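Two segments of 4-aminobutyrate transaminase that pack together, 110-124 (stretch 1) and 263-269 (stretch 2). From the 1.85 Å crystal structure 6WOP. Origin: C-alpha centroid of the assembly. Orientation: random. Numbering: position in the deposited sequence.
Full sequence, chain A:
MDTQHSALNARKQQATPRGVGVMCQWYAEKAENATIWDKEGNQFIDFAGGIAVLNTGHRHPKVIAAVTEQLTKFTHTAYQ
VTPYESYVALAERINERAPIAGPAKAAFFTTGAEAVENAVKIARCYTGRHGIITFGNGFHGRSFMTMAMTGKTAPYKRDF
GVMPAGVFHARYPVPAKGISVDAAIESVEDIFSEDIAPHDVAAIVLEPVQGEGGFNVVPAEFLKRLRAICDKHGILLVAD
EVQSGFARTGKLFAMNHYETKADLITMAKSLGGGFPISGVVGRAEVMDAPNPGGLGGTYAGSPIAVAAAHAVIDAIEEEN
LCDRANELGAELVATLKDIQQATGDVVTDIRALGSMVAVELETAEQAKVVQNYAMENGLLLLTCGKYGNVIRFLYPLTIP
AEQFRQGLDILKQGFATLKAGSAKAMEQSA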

# COMPACT_ATOMS: atom_id res chain seq x y z
N THR A 110 -6.00 -24.91 5.08
CA THR A 110 -7.35 -25.17 5.61
C THR A 110 -8.46 -24.58 4.76
O THR A 110 -9.43 -25.29 4.48
CB THR A 110 -7.48 -24.66 7.04
OG1 THR A 110 -6.37 -25.16 7.82
CG2 THR A 110 -8.80 -25.20 7.70
N THR A 111 -8.36 -23.31 4.37
CA THR A 111 -9.47 -22.68 3.66
C THR A 111 -9.17 -22.43 2.18
O THR A 111 -8.01 -22.37 1.75
CB THR A 111 -9.84 -21.34 4.32
OG1 THR A 111 -8.71 -20.48 4.16
CG2 THR A 111 -10.16 -21.50 5.84
N GLY A 112 -10.24 -22.20 1.41
CA GLY A 112 -10.05 -21.81 0.02
C GLY A 112 -9.23 -20.53 -0.11
O GLY A 112 -8.32 -20.46 -0.93
N ALA A 113 -9.51 -19.55 0.74
CA ALA A 113 -8.74 -18.28 0.70
C ALA A 113 -7.26 -18.52 1.01
O ALA A 113 -6.36 -17.91 0.40
CB ALA A 113 -9.33 -17.28 1.71
N GLU A 114 -6.98 -19.40 2.00
CA GLU A 114 -5.58 -19.75 2.29
C GLU A 114 -4.91 -20.37 1.10
O GLU A 114 -3.73 -20.12 0.84
CB GLU A 114 -5.48 -20.74 3.47
CG GLU A 114 -5.19 -20.17 4.75
CD GLU A 114 -5.23 -21.20 5.85
OE1 GLU A 114 -5.83 -22.24 5.68
OE2 GLU A 114 -4.66 -20.96 6.90
N ALA A 115 -5.59 -21.27 0.40
CA ALA A 115 -4.96 -21.85 -0.80
C ALA A 115 -4.61 -20.76 -1.82
O ALA A 115 -3.48 -20.71 -2.34
CB ALA A 115 -5.89 -22.88 -1.43
N VAL A 116 -5.57 -19.87 -2.09
CA VAL A 116 -5.30 -18.75 -3.02
C VAL A 116 -4.16 -17.88 -2.48
O VAL A 116 -3.24 -17.49 -3.22
CB VAL A 116 -6.57 -17.92 -3.27
CG1 VAL A 116 -6.22 -16.72 -4.26
CG2 VAL A 116 -7.65 -18.75 -3.97
N GLU A 117 -4.23 -17.55 -1.19
CA GLU A 117 -3.24 -16.63 -0.62
C GLU A 117 -1.84 -17.26 -0.63
O GLU A 117 -0.84 -16.57 -0.93
CB GLU A 117 -3.66 -16.24 0.79
CG GLU A 117 -3.03 -14.95 1.27
CD GLU A 117 -3.97 -14.04 2.09
OE1 GLU A 117 -5.14 -14.40 2.37
OE2 GLU A 117 -3.52 -12.94 2.52
N ASN A 118 -1.76 -18.58 -0.36
CA ASN A 118 -0.46 -19.24 -0.46
C ASN A 118 -0.01 -19.41 -1.90
O ASN A 118 1.19 -19.35 -2.16
CB ASN A 118 -0.50 -20.59 0.27
CG ASN A 118 -0.32 -20.40 1.75
OD1 ASN A 118 0.78 -20.17 2.18
ND2 ASN A 118 -1.41 -20.47 2.55
N ALA A 119 -0.91 -19.55 -2.85
CA ALA A 119 -0.41 -19.57 -4.24
C ALA A 119 0.21 -18.22 -4.61
O ALA A 119 1.22 -18.16 -5.33
CB ALA A 119 -1.57 -19.93 -5.17
N VAL A 120 -0.37 -17.13 -4.08
CA VAL A 120 0.20 -15.80 -4.32
C VAL A 120 1.54 -15.64 -3.60
O VAL A 120 2.50 -15.07 -4.17
CB VAL A 120 -0.82 -14.72 -3.88
CG1 VAL A 120 -0.13 -13.30 -3.75
CG2 VAL A 120 -2.01 -14.66 -4.90
N LYS A 121 1.62 -16.06 -2.33
CA LYS A 121 2.89 -16.06 -1.61
C LYS A 121 3.97 -16.82 -2.38
O LYS A 121 5.13 -16.36 -2.50
CB LYS A 121 2.71 -16.68 -0.23
CG LYS A 121 1.81 -15.80 0.63
CD LYS A 121 1.38 -16.36 2.01
CE LYS A 121 2.43 -17.12 2.81
NZ LYS A 121 1.69 -17.69 4.02
N ILE A 122 3.64 -18.01 -2.86
CA ILE A 122 4.60 -18.84 -3.60
C ILE A 122 5.03 -18.13 -4.90
O ILE A 122 6.22 -18.07 -5.25
CB ILE A 122 3.92 -20.19 -3.87
CG1 ILE A 122 3.82 -21.02 -2.57
CG2 ILE A 122 4.64 -21.03 -5.03
CD1 ILE A 122 2.80 -22.20 -2.80
N ALA A 123 4.07 -17.60 -5.62
CA ALA A 123 4.39 -16.90 -6.88
C ALA A 123 5.24 -15.66 -6.63
O ALA A 123 6.16 -15.38 -7.40
CB ALA A 123 3.10 -16.49 -7.58
N ARG A 124 4.90 -14.89 -5.60
CA ARG A 124 5.72 -13.72 -5.27
C ARG A 124 7.13 -14.17 -4.95
O ARG A 124 8.09 -13.58 -5.42
CB ARG A 124 5.16 -12.98 -4.09
CG ARG A 124 3.98 -12.03 -4.40
CD ARG A 124 3.96 -10.97 -3.32
NE ARG A 124 2.93 -9.92 -3.44
CZ ARG A 124 2.85 -8.94 -2.53
NH1 ARG A 124 3.71 -8.90 -1.52
NH2 ARG A 124 1.91 -8.00 -2.63
N ASP A 263 0.76 -22.94 -13.87
CA ASP A 263 1.92 -23.25 -13.08
C ASP A 263 1.54 -23.69 -11.68
O ASP A 263 2.30 -24.44 -11.05
CB ASP A 263 2.81 -21.99 -12.94
CG ASP A 263 3.32 -21.52 -14.28
OD1 ASP A 263 4.28 -22.14 -14.76
OD2 ASP A 263 2.75 -20.52 -14.84
N LEU A 264 0.43 -23.14 -11.16
CA LEU A 264 -0.12 -23.40 -9.83
C LEU A 264 -1.63 -23.61 -9.92
O LEU A 264 -2.31 -22.93 -10.70
CB LEU A 264 0.16 -22.23 -8.87
CG LEU A 264 1.62 -21.91 -8.65
CD1 LEU A 264 1.88 -20.51 -8.07
CD2 LEU A 264 2.17 -22.97 -7.61
N ILE A 265 -2.16 -24.54 -9.12
CA ILE A 265 -3.61 -24.76 -9.07
C ILE A 265 -4.06 -24.75 -7.62
O ILE A 265 -3.45 -25.42 -6.78
CB ILE A 265 -4.01 -26.08 -9.75
CG1 ILE A 265 -3.60 -26.06 -11.22
CG2 ILE A 265 -5.50 -26.30 -9.62
CD1 ILE A 265 -3.78 -27.42 -11.93
N THR A 266 -5.16 -24.04 -7.32
CA THR A 266 -5.64 -24.07 -5.95
C THR A 266 -6.86 -24.99 -5.86
O THR A 266 -7.62 -25.13 -6.82
CB THR A 266 -6.02 -22.67 -5.46
OG1 THR A 266 -7.00 -22.09 -6.33
CG2 THR A 266 -4.79 -21.76 -5.44
N MET A 267 -7.07 -25.56 -4.67
CA MET A 267 -8.14 -26.53 -4.42
C MET A 267 -8.72 -26.29 -3.05
O MET A 267 -8.00 -25.96 -2.11
CB MET A 267 -7.61 -27.99 -4.41
CG MET A 267 -6.82 -28.36 -5.65
SD MET A 267 -5.86 -29.85 -5.36
CE MET A 267 -4.43 -29.24 -4.42
N ALA A 268 -10.02 -26.55 -2.91
CA ALA A 268 -10.63 -26.64 -1.59
C ALA A 268 -12.02 -27.24 -1.74
O ALA A 268 -12.21 -28.08 -2.64
CB ALA A 268 -10.71 -25.26 -0.92
N LYS A 269 -12.98 -26.80 -0.92
CA LYS A 269 -14.38 -27.19 -1.02
C LYS A 269 -14.51 -28.70 -1.19
O LYS A 269 -14.33 -29.45 -0.23
CB LYS A 269 -15.07 -26.40 -2.14
CG LYS A 269 -15.31 -24.88 -1.74
CD LYS A 269 -16.09 -24.17 -2.80
CE LYS A 269 -16.35 -22.70 -2.44
NZ LYS A 269 -17.70 -22.52 -2.01

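Stretch 1 holds a helix that starts at Gly 112 and continues beyond Arg 124, after loop residues Thr 110 and Thr 111. Stretch 2 is a strand from Leu 264 to Met 267, flanked by loop residues Asp 263 and Ala 268. The helix lies along the strand and runs nearly antiparallel to it, with 164° between their N-to-C directions. The axes approach to 7.5 Å. The pairs run in opposite order along the two stretches: Gly 112 sits by Ala 268, Ala 115 by Thr 266, and Ala 119 by Leu 264. The CA atoms of Gly 112 and Ala 268 are 5.1 Å apart, and those of Ala 119 and Leu 264 are 6.8 Å apart, so the backbones are closer at the start of the helix.

No hydrogen bond joins the two stretches. They meet through van der Waals contact, which buries 355 Å² in total. Strand alternation sets the pattern: Leu 264 and Thr 266 point toward the helix, while Ile 265 and Met 267 point away.

The tightest packing involves small residues. Gly 112 has no side chain, and its CA lies 3.6 Å from Ala 268 CB. Ala 115 and Ala 119, one helical turn apart, both point toward the strand. The methyl of Thr 266 fits among them: its CG2 is 3.5 Å from Ala 115 O and 3.7 Å from Ala 119 CB. Thr 266 CG2 is also 3.9 Å from Val 116 CA. Thr 266 OG1 lies 4.1 Å from Val 116 CG2 and is also hydrogen-bonded elsewhere in the structure. Ala 115 CB also packs against the strand backbone, 3.8 Å from Met 267 O.

Farther along the helix, Leu 264 makes apolar side-chain contacts with Ile 122 and Ala 123. Leu 264 CD2 is 4.1 Å from Ile 122 CG2, and Leu 264 CD1 is 4.2 Å from Ala 123 CB. Leu 264 CD1 also lies 3.7 Å from Ala 119 O. Both Leu 264 methyls reach Ile 122.

Within stretch 1, side-chain hydrogen bonds lie along the helix and its N-terminal cap. Thr 111 is the N-cap: its OG1 accepts from Glu 114 N at 3.0 Å, satisfying an amide at the helix start. Glu 114 reaches back in return. Glu 114 OE1 accepts from Thr 110 N at 2.7 Å and from Thr 111 N at 3.0 Å. Asn 118 ND2 donates to Glu 114 O at 2.9 Å, and Lys 121 NZ makes a weak bond to Asn 118 OD1 at 3.2 Å. Regular backbone bonds complete the helix, beginning with Ala 115 N to Thr 111 O at 3.0 Å.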